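Local coordinates for thiamine pyrophosphokinase (Candida albicans, PDB 2G9Z), which transfers a pyrophosphate group from ATP to thiamine, making the cofactor thiamine diphosphate in a magnesium-dependent reaction, at residues A[152-157]-A[220-225]; A[122-127]-A[160-165]. All coordinates share one frame; numbering follows the deposited sequence.

Contact 1: residues A[152-157]-A[220-225]; sequences YYNDFT and TVQSIN. With MG (magnesium ion), chain C; VNP (3-[(4-amino-2-methylpyrimidin-5-yl)methyl]-5-(2-{[hydroxy(phosphonoamino)phosphoryl]oxy}ethyl)-4-methyl-1,3-thiazol-3-I um), chain H.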
ATOM      1  N   TYR A 152     -14.537   5.708  15.673  1.00 22.52           N
ATOM      2  CA  TYR A 152     -14.445   4.315  15.289  1.00 23.14           C
ATOM      3  C   TYR A 152     -14.586   4.032  13.799  1.00 23.41           C
ATOM      4  O   TYR A 152     -14.385   2.903  13.359  1.00 25.50           O
ATOM      5  CB  TYR A 152     -15.448   3.522  16.136  1.00 23.56           C
ATOM      6  CG  TYR A 152     -15.025   3.518  17.593  1.00 24.14           C
ATOM      7  CD1 TYR A 152     -14.298   2.455  18.122  1.00 23.23           C
ATOM      8  CD2 TYR A 152     -15.239   4.636  18.406  1.00 25.33           C
ATOM      9  CE1 TYR A 152     -13.783   2.502  19.418  1.00 23.15           C
ATOM     10  CE2 TYR A 152     -14.725   4.693  19.705  1.00 25.41           C
ATOM     11  CZ  TYR A 152     -13.996   3.621  20.200  1.00 24.43           C
ATOM     12  OH  TYR A 152     -13.471   3.669  21.471  1.00 26.14           O
ATOM     13  N   TYR A 153     -14.901   5.067  13.027  1.00 23.15           N
ATOM     14  CA  TYR A 153     -15.023   4.956  11.571  1.00 22.89           C
ATOM     15  C   TYR A 153     -14.178   6.087  10.977  1.00 21.70           C
ATOM     16  O   TYR A 153     -14.153   7.184  11.533  1.00 21.01           O
ATOM     17  CB  TYR A 153     -16.474   5.162  11.135  1.00 26.82           C
ATOM     18  CG  TYR A 153     -17.470   4.174  11.697  1.00 31.41           C
ATOM     19  CD1 TYR A 153     -17.701   2.951  11.066  1.00 32.32           C
ATOM     20  CD2 TYR A 153     -18.210   4.477  12.841  1.00 32.31           C
ATOM     21  CE1 TYR A 153     -18.655   2.056  11.555  1.00 33.99           C
ATOM     22  CE2 TYR A 153     -19.163   3.589  13.342  1.00 34.57           C
ATOM     23  CZ  TYR A 153     -19.382   2.382  12.690  1.00 35.10           C
ATOM     24  OH  TYR A 153     -20.341   1.516  13.161  1.00 36.95           O
ATOM     25  N   ASN A 154     -13.489   5.843   9.864  1.00 20.67           N
ATOM     26  CA  ASN A 154     -12.691   6.907   9.254  1.00 19.29           C
ATOM     27  C   ASN A 154     -13.500   7.671   8.203  1.00 19.05           C
ATOM     28  O   ASN A 154     -14.626   7.292   7.873  1.00 19.40           O
ATOM     29  CB  ASN A 154     -11.403   6.352   8.621  1.00 20.03           C
ATOM     30  CG  ASN A 154     -11.668   5.402   7.465  1.00 21.63           C
ATOM     31  OD1 ASN A 154     -12.765   5.364   6.906  1.00 21.75           O
ATOM     32  ND2 ASN A 154     -10.651   4.634   7.095  1.00 21.28           N
ATOM     33  N   ASP A 155     -12.922   8.740   7.669  1.00 17.52           N
ATOM     34  CA  ASP A 155     -13.615   9.546   6.679  1.00 16.70           C
ATOM     35  C   ASP A 155     -14.004   8.771   5.439  1.00 15.99           C
ATOM     36  O   ASP A 155     -15.016   9.068   4.807  1.00 16.16           O
ATOM     37  CB  ASP A 155     -12.762  10.747   6.291  1.00 14.63           C
ATOM     38  CG  ASP A 155     -12.469  11.640   7.467  1.00 16.66           C
ATOM     39  OD1 ASP A 155     -13.317  11.714   8.384  1.00 17.80           O
ATOM     40  OD2 ASP A 155     -11.398  12.270   7.473  1.00 15.38           O
ATOM     41  N   PHE A 156     -13.189   7.786   5.081  1.00 15.74           N
ATOM     42  CA  PHE A 156     -13.470   6.969   3.912  1.00 17.44           C
ATOM     43  C   PHE A 156     -14.794   6.242   4.089  1.00 16.95           C
ATOM     44  O   PHE A 156     -15.686   6.329   3.241  1.00 17.52           O
ATOM     45  CB  PHE A 156     -12.365   5.932   3.698  1.00 19.51           C
ATOM     46  CG  PHE A 156     -12.637   4.997   2.556  1.00 21.46           C
ATOM     47  CD1 PHE A 156     -12.356   5.375   1.247  1.00 21.51           C
ATOM     48  CD2 PHE A 156     -13.221   3.756   2.783  1.00 22.40           C
ATOM     49  CE1 PHE A 156     -12.656   4.529   0.177  1.00 22.18           C
ATOM     50  CE2 PHE A 156     -13.527   2.903   1.716  1.00 24.15           C
ATOM     51  CZ  PHE A 156     -13.241   3.295   0.412  1.00 22.08           C
ATOM     52  N   THR A 157     -14.904   5.507   5.188  1.00 18.03           N
ATOM     53  CA  THR A 157     -16.106   4.741   5.487  1.00 20.08           C
ATOM     54  C   THR A 157     -17.330   5.636   5.641  1.00 18.88           C
ATOM     55  O   THR A 157     -18.401   5.327   5.120  1.00 20.82           O
ATOM     56  CB  THR A 157     -15.905   3.897   6.761  1.00 21.89           C
ATOM     57  OG1 THR A 157     -14.820   2.983   6.551  1.00 23.63           O
ATOM     58  CG2 THR A 157     -17.163   3.102   7.079  1.00 24.17           C
ATOM     59  N   THR A 220      -4.072   3.182   3.455  1.00 13.94           N
ATOM     60  CA  THR A 220      -4.033   2.357   2.262  1.00 14.66           C
ATOM     61  C   THR A 220      -4.603   0.985   2.591  1.00 14.14           C
ATOM     62  O   THR A 220      -5.455   0.471   1.871  1.00 14.27           O
ATOM     63  CB  THR A 220      -2.588   2.197   1.754  1.00 12.32           C
ATOM     64  OG1 THR A 220      -2.126   3.459   1.263  1.00 14.22           O
ATOM     65  CG2 THR A 220      -2.514   1.149   0.642  1.00 15.12           C
ATOM     66  N   VAL A 221      -4.141   0.405   3.692  1.00 12.76           N
ATOM     67  CA  VAL A 221      -4.609  -0.907   4.087  1.00 13.04           C
ATOM     68  C   VAL A 221      -6.094  -0.900   4.433  1.00 13.06           C
ATOM     69  O   VAL A 221      -6.829  -1.803   4.031  1.00 11.17           O
ATOM     70  CB  VAL A 221      -3.773  -1.458   5.267  1.00 14.49           C
ATOM     71  CG1 VAL A 221      -4.379  -2.759   5.784  1.00 13.69           C
ATOM     72  CG2 VAL A 221      -2.343  -1.701   4.795  1.00 13.67           C
ATOM     73  N   GLN A 222      -6.546   0.120   5.158  1.00 13.55           N
ATOM     74  CA  GLN A 222      -7.952   0.185   5.511  1.00 13.44           C
ATOM     75  C   GLN A 222      -8.805   0.267   4.242  1.00 13.73           C
ATOM     76  O   GLN A 222      -9.863  -0.346   4.159  1.00 15.43           O
ATOM     77  CB  GLN A 222      -8.237   1.396   6.405  1.00 16.81           C
ATOM     78  CG  GLN A 222      -9.628   1.359   7.030  1.00 16.59           C
ATOM     79  CD  GLN A 222      -9.825   0.133   7.912  1.00 20.74           C
ATOM     80  OE1 GLN A 222      -9.331   0.071   9.042  1.00 21.80           O
ATOM     81  NE2 GLN A 222     -10.538  -0.854   7.392  1.00 19.11           N
ATOM     82  N   SER A 223      -8.341   1.019   3.250  1.00 13.47           N
ATOM     83  CA  SER A 223      -9.089   1.151   1.998  1.00 15.31           C
ATOM     84  C   SER A 223      -9.242  -0.205   1.321  1.00 13.85           C
ATOM     85  O   SER A 223     -10.316  -0.555   0.837  1.00 15.89           O
ATOM     86  CB  SER A 223      -8.385   2.126   1.051  1.00 16.24           C
ATOM     87  OG  SER A 223      -8.377   3.439   1.584  1.00 16.50           O
ATOM     88  N   ILE A 224      -8.163  -0.973   1.291  1.00 14.95           N
ATOM     89  CA  ILE A 224      -8.198  -2.294   0.681  1.00 13.83           C
ATOM     90  C   ILE A 224      -9.143  -3.167   1.508  1.00 14.28           C
ATOM     91  O   ILE A 224      -9.960  -3.901   0.959  1.00 13.69           O
ATOM     92  CB  ILE A 224      -6.781  -2.925   0.640  1.00 15.50           C
ATOM     93  CG1 ILE A 224      -5.886  -2.117  -0.312  1.00 14.98           C
ATOM     94  CG2 ILE A 224      -6.859  -4.395   0.206  1.00 15.22           C
ATOM     95  CD1 ILE A 224      -6.395  -2.036  -1.753  1.00 15.05           C
ATOM     96  N   ASN A 225      -9.044  -3.070   2.829  1.00 12.92           N
ATOM     97  CA  ASN A 225      -9.909  -3.855   3.697  1.00 14.68           C
ATOM     98  C   ASN A 225     -11.371  -3.586   3.334  1.00 16.05           C
ATOM     99  O   ASN A 225     -12.160  -4.515   3.164  1.00 15.89           O
ATOM    100  CB  ASN A 225      -9.644  -3.505   5.166  1.00 14.40           C
ATOM    101  CG  ASN A 225     -10.454  -4.359   6.124  1.00 16.06           C
ATOM    102  OD1 ASN A 225     -10.641  -5.552   5.901  1.00 18.64           O
ATOM    103  ND2 ASN A 225     -10.925  -3.751   7.209  1.00 14.21           N
TER
HETATM  104 MG    MG C 702     -10.655  13.597   9.038  1.00 24.73          MG
HETATM  105  O2G VNP H 602      -7.906  11.071  11.956  1.00 25.36           O
HETATM  106  PG  VNP H 602      -7.158  10.611  10.609  1.00 23.09           P
HETATM  107  O3G VNP H 602      -5.941   9.829  10.922  1.00 25.09           O
HETATM  108  O1G VNP H 602      -6.811  11.964   9.810  1.00 27.22           O
HETATM  109  N3B VNP H 602      -8.211   9.769   9.702  1.00 19.43           N
HETATM  110  PB  VNP H 602      -9.756  10.227   9.891  1.00 19.62           P
HETATM  111  O2B VNP H 602     -10.591   9.505   8.907  1.00 17.72           O
HETATM  112  O1B VNP H 602      -9.801  11.706   9.869  1.00 18.11           O
HETATM  113  O1  VNP H 602     -10.137   9.736  11.378  1.00 18.43           O
HETATM  114  C7  VNP H 602     -10.114   8.368  11.805  1.00 19.81           C
HETATM  115  C12 VNP H 602     -11.153   8.252  12.923  1.00 17.42           C
HETATM  116  C11 VNP H 602     -11.258   6.898  13.630  1.00 18.58           C
HETATM  117  C10 VNP H 602     -10.207   6.603  14.703  1.00 17.89           C
HETATM  118  CM4 VNP H 602      -9.560   7.700  15.552  1.00 16.56           C
HETATM  119  S1  VNP H 602     -11.121   5.388  12.616  1.00 17.68           S
HETATM  120  C9  VNP H 602     -10.402   4.472  13.922  1.00 16.92           C
HETATM  121  N5  VNP H 602      -9.887   5.311  14.822  1.00 16.80           N
HETATM  122  C7A VNP H 602      -8.929   4.873  15.851  1.00 13.96           C
HETATM  123  C5A VNP H 602      -9.089   3.404  16.252  1.00 14.08           C
HETATM  124  C6A VNP H 602      -8.015   2.569  15.972  1.00 13.05           C
HETATM  125  N1A VNP H 602      -8.007   1.313  16.380  1.00 12.94           N
HETATM  126  C2A VNP H 602      -9.035   0.807  17.072  1.00 13.93           C
HETATM  127  CM2 VNP H 602      -8.981  -0.643  17.559  1.00 15.77           C
HETATM  128  N3A VNP H 602     -10.100   1.572  17.357  1.00 13.73           N
HETATM  129  C4A VNP H 602     -10.151   2.853  16.964  1.00 14.69           C
HETATM  130  N4A VNP H 602     -11.229   3.575  17.253  1.00 17.85           N
HETATM  131  O   HOH W   1      -8.602  13.384   7.884  1.00 21.17           O

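Contact 2: residues A[122-127]-A[160-165]; sequences YIVGDF and IHCIQL. With MG (magnesium ion), chain D; MG (magnesium ion), chain C; VNP (3-[(4-amino-2-methylpyrimidin-5-yl)methyl]-5-(2-{[hydroxy(phosphonoamino)phosphoryl]oxy}ethyl)-4-methyl-1,3-thiazol-3-I um), chain H.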
ATOM      1  N   TYR A 122     -21.328  16.309  -1.659  1.00 20.92           N
ATOM      2  CA  TYR A 122     -21.206  16.098  -0.220  1.00 19.91           C
ATOM      3  C   TYR A 122     -19.760  16.223   0.249  1.00 20.35           C
ATOM      4  O   TYR A 122     -18.827  15.892  -0.482  1.00 21.36           O
ATOM      5  CB  TYR A 122     -21.684  14.690   0.164  1.00 21.32           C
ATOM      6  CG  TYR A 122     -23.124  14.353  -0.150  1.00 22.24           C
ATOM      7  CD1 TYR A 122     -24.135  14.556   0.795  1.00 22.54           C
ATOM      8  CD2 TYR A 122     -23.472  13.783  -1.372  1.00 22.00           C
ATOM      9  CE1 TYR A 122     -25.454  14.190   0.529  1.00 19.37           C
ATOM     10  CE2 TYR A 122     -24.789  13.417  -1.653  1.00 21.42           C
ATOM     11  CZ  TYR A 122     -25.771  13.622  -0.696  1.00 22.95           C
ATOM     12  OH  TYR A 122     -27.063  13.250  -0.972  1.00 22.41           O
ATOM     13  N   ILE A 123     -19.590  16.701   1.475  1.00 19.75           N
ATOM     14  CA  ILE A 123     -18.278  16.810   2.106  1.00 21.47           C
ATOM     15  C   ILE A 123     -18.527  16.180   3.469  1.00 21.85           C
ATOM     16  O   ILE A 123     -19.314  16.710   4.253  1.00 20.95           O
ATOM     17  CB  ILE A 123     -17.834  18.268   2.299  1.00 21.95           C
ATOM     18  CG1 ILE A 123     -17.585  18.926   0.939  1.00 23.15           C
ATOM     19  CG2 ILE A 123     -16.571  18.307   3.151  1.00 24.20           C
ATOM     20  CD1 ILE A 123     -17.162  20.382   1.033  1.00 23.69           C
ATOM     21  N   VAL A 124     -17.889  15.044   3.745  1.00 20.40           N
ATOM     22  CA  VAL A 124     -18.113  14.362   5.014  1.00 20.98           C
ATOM     23  C   VAL A 124     -16.863  13.920   5.772  1.00 20.29           C
ATOM     24  O   VAL A 124     -15.779  13.816   5.201  1.00 17.62           O
ATOM     25  CB  VAL A 124     -19.063  13.133   4.816  1.00 22.96           C
ATOM     26  CG1 VAL A 124     -19.556  13.071   3.372  1.00 20.87           C
ATOM     27  CG2 VAL A 124     -18.382  11.841   5.216  1.00 21.35           C
ATOM     28  N   GLY A 125     -17.036  13.666   7.068  1.00 20.19           N
ATOM     29  CA  GLY A 125     -15.930  13.224   7.903  1.00 20.44           C
ATOM     30  C   GLY A 125     -15.924  13.932   9.242  1.00 20.74           C
ATOM     31  O   GLY A 125     -16.880  14.636   9.578  1.00 20.48           O
ATOM     32  N   ASP A 126     -14.861  13.751  10.021  1.00 19.49           N
ATOM     33  CA  ASP A 126     -14.782  14.413  11.319  1.00 20.66           C
ATOM     34  C   ASP A 126     -14.233  15.833  11.198  1.00 21.02           C
ATOM     35  O   ASP A 126     -14.188  16.576  12.175  1.00 19.88           O
ATOM     36  CB  ASP A 126     -13.930  13.598  12.292  1.00 19.67           C
ATOM     37  CG  ASP A 126     -12.590  13.223  11.713  1.00 19.87           C
ATOM     38  OD1 ASP A 126     -12.279  13.680  10.598  1.00 16.46           O
ATOM     39  OD2 ASP A 126     -11.860  12.470  12.379  1.00 17.97           O
ATOM     40  N   PHE A 127     -13.826  16.193   9.985  1.00 22.47           N
ATOM     41  CA  PHE A 127     -13.306  17.519   9.671  1.00 23.25           C
ATOM     42  C   PHE A 127     -12.088  18.009  10.442  1.00 24.09           C
ATOM     43  O   PHE A 127     -12.032  19.175  10.844  1.00 24.02           O
ATOM     44  CB  PHE A 127     -14.429  18.557   9.796  1.00 25.28           C
ATOM     45  CG  PHE A 127     -15.587  18.306   8.876  1.00 26.27           C
ATOM     46  CD1 PHE A 127     -15.392  17.719   7.630  1.00 28.71           C
ATOM     47  CD2 PHE A 127     -16.874  18.673   9.246  1.00 30.39           C
ATOM     48  CE1 PHE A 127     -16.465  17.502   6.764  1.00 30.24           C
ATOM     49  CE2 PHE A 127     -17.950  18.461   8.386  1.00 31.31           C
ATOM     50  CZ  PHE A 127     -17.743  17.873   7.143  1.00 29.62           C
ATOM     51  N   ILE A 160     -18.461   6.531   2.231  1.00 15.83           N
ATOM     52  CA  ILE A 160     -19.109   5.427   1.533  1.00 16.59           C
ATOM     53  C   ILE A 160     -20.552   5.308   2.025  1.00 18.20           C
ATOM     54  O   ILE A 160     -21.480   5.145   1.234  1.00 19.85           O
ATOM     55  CB  ILE A 160     -18.373   4.085   1.784  1.00 17.62           C
ATOM     56  CG1 ILE A 160     -17.013   4.093   1.078  1.00 16.67           C
ATOM     57  CG2 ILE A 160     -19.229   2.917   1.292  1.00 16.49           C
ATOM     58  CD1 ILE A 160     -17.099   4.183  -0.445  1.00 14.92           C
ATOM     59  N   HIS A 161     -20.735   5.389   3.336  1.00 19.93           N
ATOM     60  CA  HIS A 161     -22.068   5.308   3.924  1.00 22.12           C
ATOM     61  C   HIS A 161     -22.943   6.429   3.382  1.00 22.38           C
ATOM     62  O   HIS A 161     -24.124   6.228   3.092  1.00 23.40           O
ATOM     63  CB  HIS A 161     -21.975   5.401   5.445  1.00 24.53           C
ATOM     64  CG  HIS A 161     -21.667   4.096   6.108  1.00 26.36           C
ATOM     65  ND1 HIS A 161     -21.111   4.011   7.365  1.00 28.52           N
ATOM     66  CD2 HIS A 161     -21.851   2.821   5.689  1.00 28.64           C
ATOM     67  CE1 HIS A 161     -20.963   2.741   7.693  1.00 29.36           C
ATOM     68  NE2 HIS A 161     -21.405   1.998   6.694  1.00 29.32           N
ATOM     69  N   CYS A 162     -22.359   7.615   3.255  1.00 20.67           N
ATOM     70  CA  CYS A 162     -23.085   8.757   2.724  1.00 21.67           C
ATOM     71  C   CYS A 162     -23.508   8.457   1.286  1.00 21.21           C
ATOM     72  O   CYS A 162     -24.621   8.784   0.874  1.00 22.30           O
ATOM     73  CB  CYS A 162     -22.203  10.007   2.758  1.00 21.99           C
ATOM     74  SG  CYS A 162     -22.843  11.393   1.801  1.00 26.60           S
ATOM     75  N   ILE A 163     -22.610   7.834   0.529  1.00 19.59           N
ATOM     76  CA  ILE A 163     -22.888   7.488  -0.862  1.00 18.31           C
ATOM     77  C   ILE A 163     -24.013   6.462  -0.947  1.00 20.43           C
ATOM     78  O   ILE A 163     -24.932   6.591  -1.760  1.00 20.23           O
ATOM     79  CB  ILE A 163     -21.622   6.918  -1.553  1.00 17.14           C
ATOM     80  CG1 ILE A 163     -20.622   8.052  -1.798  1.00 15.45           C
ATOM     81  CG2 ILE A 163     -21.998   6.215  -2.864  1.00 17.43           C
ATOM     82  CD1 ILE A 163     -19.231   7.596  -2.189  1.00 14.88           C
ATOM     83  N   GLN A 164     -23.931   5.437  -0.108  1.00 20.61           N
ATOM     84  CA  GLN A 164     -24.946   4.397  -0.090  1.00 22.13           C
ATOM     85  C   GLN A 164     -26.289   4.967   0.345  1.00 23.20           C
ATOM     86  O   GLN A 164     -27.328   4.649  -0.241  1.00 21.71           O
ATOM     87  CB  GLN A 164     -24.524   3.268   0.848  1.00 22.57           C
ATOM     88  CG  GLN A 164     -23.405   2.408   0.285  1.00 24.79           C
ATOM     89  CD  GLN A 164     -23.037   1.265   1.199  1.00 25.94           C
ATOM     90  OE1 GLN A 164     -22.471   1.471   2.273  1.00 28.33           O
ATOM     91  NE2 GLN A 164     -23.369   0.048   0.784  1.00 26.16           N
ATOM     92  N   LEU A 165     -26.261   5.818   1.366  1.00 22.20           N
ATOM     93  CA  LEU A 165     -27.480   6.437   1.866  1.00 23.41           C
ATOM     94  C   LEU A 165     -28.076   7.395   0.841  1.00 24.38           C
ATOM     95  O   LEU A 165     -29.296   7.495   0.717  1.00 25.48           O
ATOM     96  CB  LEU A 165     -27.199   7.167   3.184  1.00 22.70           C
ATOM     97  CG  LEU A 165     -26.982   6.222   4.370  1.00 22.16           C
ATOM     98  CD1 LEU A 165     -26.550   7.003   5.596  1.00 21.01           C
ATOM     99  CD2 LEU A 165     -28.277   5.463   4.650  1.00 22.92           C
TER
HETATM  100 MG    MG D 704      -9.677  12.164  12.020  1.00 25.46          MG
HETATM  101 MG    MG C 702     -10.655  13.597   9.038  1.00 24.73          MG
HETATM  102  O2G VNP H 602      -7.906  11.071  11.956  1.00 25.36           O
HETATM  103  PG  VNP H 602      -7.158  10.611  10.609  1.00 23.09           P
HETATM  104  O3G VNP H 602      -5.941   9.829  10.922  1.00 25.09           O
HETATM  105  O1G VNP H 602      -6.811  11.964   9.810  1.00 27.22           O
HETATM  106  N3B VNP H 602      -8.211   9.769   9.702  1.00 19.43           N
HETATM  107  PB  VNP H 602      -9.756  10.227   9.891  1.00 19.62           P
HETATM  108  O2B VNP H 602     -10.591   9.505   8.907  1.00 17.72           O
HETATM  109  O1B VNP H 602      -9.801  11.706   9.869  1.00 18.11           O
HETATM  110  O1  VNP H 602     -10.137   9.736  11.378  1.00 18.43           O
HETATM  111  C7  VNP H 602     -10.114   8.368  11.805  1.00 19.81           C
HETATM  112  C12 VNP H 602     -11.153   8.252  12.923  1.00 17.42           C
HETATM  113  C11 VNP H 602     -11.258   6.898  13.630  1.00 18.58           C
HETATM  114  C10 VNP H 602     -10.207   6.603  14.703  1.00 17.89           C
HETATM  115  CM4 VNP H 602      -9.560   7.700  15.552  1.00 16.56           C
HETATM  116  S1  VNP H 602     -11.121   5.388  12.616  1.00 17.68           S
HETATM  117  C9  VNP H 602     -10.402   4.472  13.922  1.00 16.92           C
HETATM  118  N5  VNP H 602      -9.887   5.311  14.822  1.00 16.80           N
HETATM  119  C7A VNP H 602      -8.929   4.873  15.851  1.00 13.96           C
HETATM  120  C5A VNP H 602      -9.089   3.404  16.252  1.00 14.08           C
HETATM  121  C6A VNP H 602      -8.015   2.569  15.972  1.00 13.05           C
HETATM  122  N1A VNP H 602      -8.007   1.313  16.380  1.00 12.94           N
HETATM  123  C2A VNP H 602      -9.035   0.807  17.072  1.00 13.93           C
HETATM  124  CM2 VNP H 602      -8.981  -0.643  17.559  1.00 15.77           C
HETATM  125  N3A VNP H 602     -10.100   1.572  17.357  1.00 13.73           N
HETATM  126  C4A VNP H 602     -10.151   2.853  16.964  1.00 14.69           C
HETATM  127  N4A VNP H 602     -11.229   3.575  17.253  1.00 17.85           N
HETATM  128  O   HOH W   1      -8.602  13.384   7.884  1.00 21.17           O

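Contact 1: residues A[152-157]-A[220-225]
Asn154 and Phe156, at the start of helix 155-170, meet residues 220-225 of helix 217-233 by van der Waals contact. The Asn154 amide comes against the aliphatic part of Gln222, with ND2 of Asn154 3.4 Å from CG of Gln222. Two residues on, the Phe156 ring turns a face to Ser223, next to Gln222 in its helix, whose OG comes within 4.4 Å of CD1 of Phe156; that hydroxyl of Ser223 is hydrogen-bonded to Gln219 O.

Hydrogen bonds order residues 152-157 themselves. Asn154 is the N-cap: its OD1 accepts from Thr157 N at 2.7 Å in a nearly straight bond (177°) and also from Thr157 OG1, which lies above the carbonyl plane. With CG placed between the backbone N and the carbonyl carbon (chi1 64°), the amide folds back over the first turn.

Asp155 N donates to O2B of the bound thiamine imidodiphosphate (VNP) at 2.7 Å, and Asp155 OD2 binds a magnesium ion at 2.2 Å. Over one face of the Tyr152 ring sits the pyrimidine amino nitrogen N4A, 3.4 Å from CD1 of Tyr152.

Capped by Asn154, the helix start thus presents a backbone N-H to a phosphate oxygen, where the helix dipole probably helps to hold the negative charge.

Contact 2: residues A[122-127]-A[160-165]
Strand 122-125 passes helix 155-170 with Val124 and Cys162 as the nearest CA atoms, 7.8 Å apart. This is helix-on-sheet packing in the alpha/beta catalytic domain: the strand runs parallel between 86-90 and 144-147 in the mixed sheet, and the helix covers one face.

Tyr122 and Val124, alternate residues of the strand, both point toward the helix, and Cys162 meets both. Its sulfur forms a sulfur-aromatic contact over the face of the Tyr122 ring, 3.8 Å from the centroid and 23° off the ring normal. The offset takes it toward the rim, where Cys162 SG is 3.6 Å from CG of Tyr122. With SG anti to the backbone N (chi1 167°), the thiol reaches out to the sheet; Val124 CG1 packs beside it, 4.0 Å from Cys162 SG. At the far end of the tyrosine, the hydroxyl is hydrogen-bonded to His166, one turn further along the helix, and to Trp176.

The strand ends at Gly125, whose phi of 137° is a backbone angle open to glycine. The next residue, Asp126, bridges two magnesium ions with its carboxylate: OD1 binds one, while Asp126 OD2 lies 2.2 Å from the other.

Overall arrangement
The two contacts illustrate how an alpha/beta enzyme builds a metal site from the ends of its secondary structures. Their centres are about 12 Å apart and both use helix 155-170: contact 1 its N-terminal turn, against helix 217-233, and contact 2 its middle, against strand 122-125. Along the chain the segments alternate, in the order 122-127, 152-157, 160-165, 220-225, all within the catalytic domain. They touch where Asp155 OD1 probably accepts a hydrogen bond from Asp126 N. Asp126 and Asp155 share one magnesium ion with Asp91 and Asp128. The second subunit, through its Ser312, Ser314 and Arg316, completes the binding of VNP, so the pocket depends on the dimer.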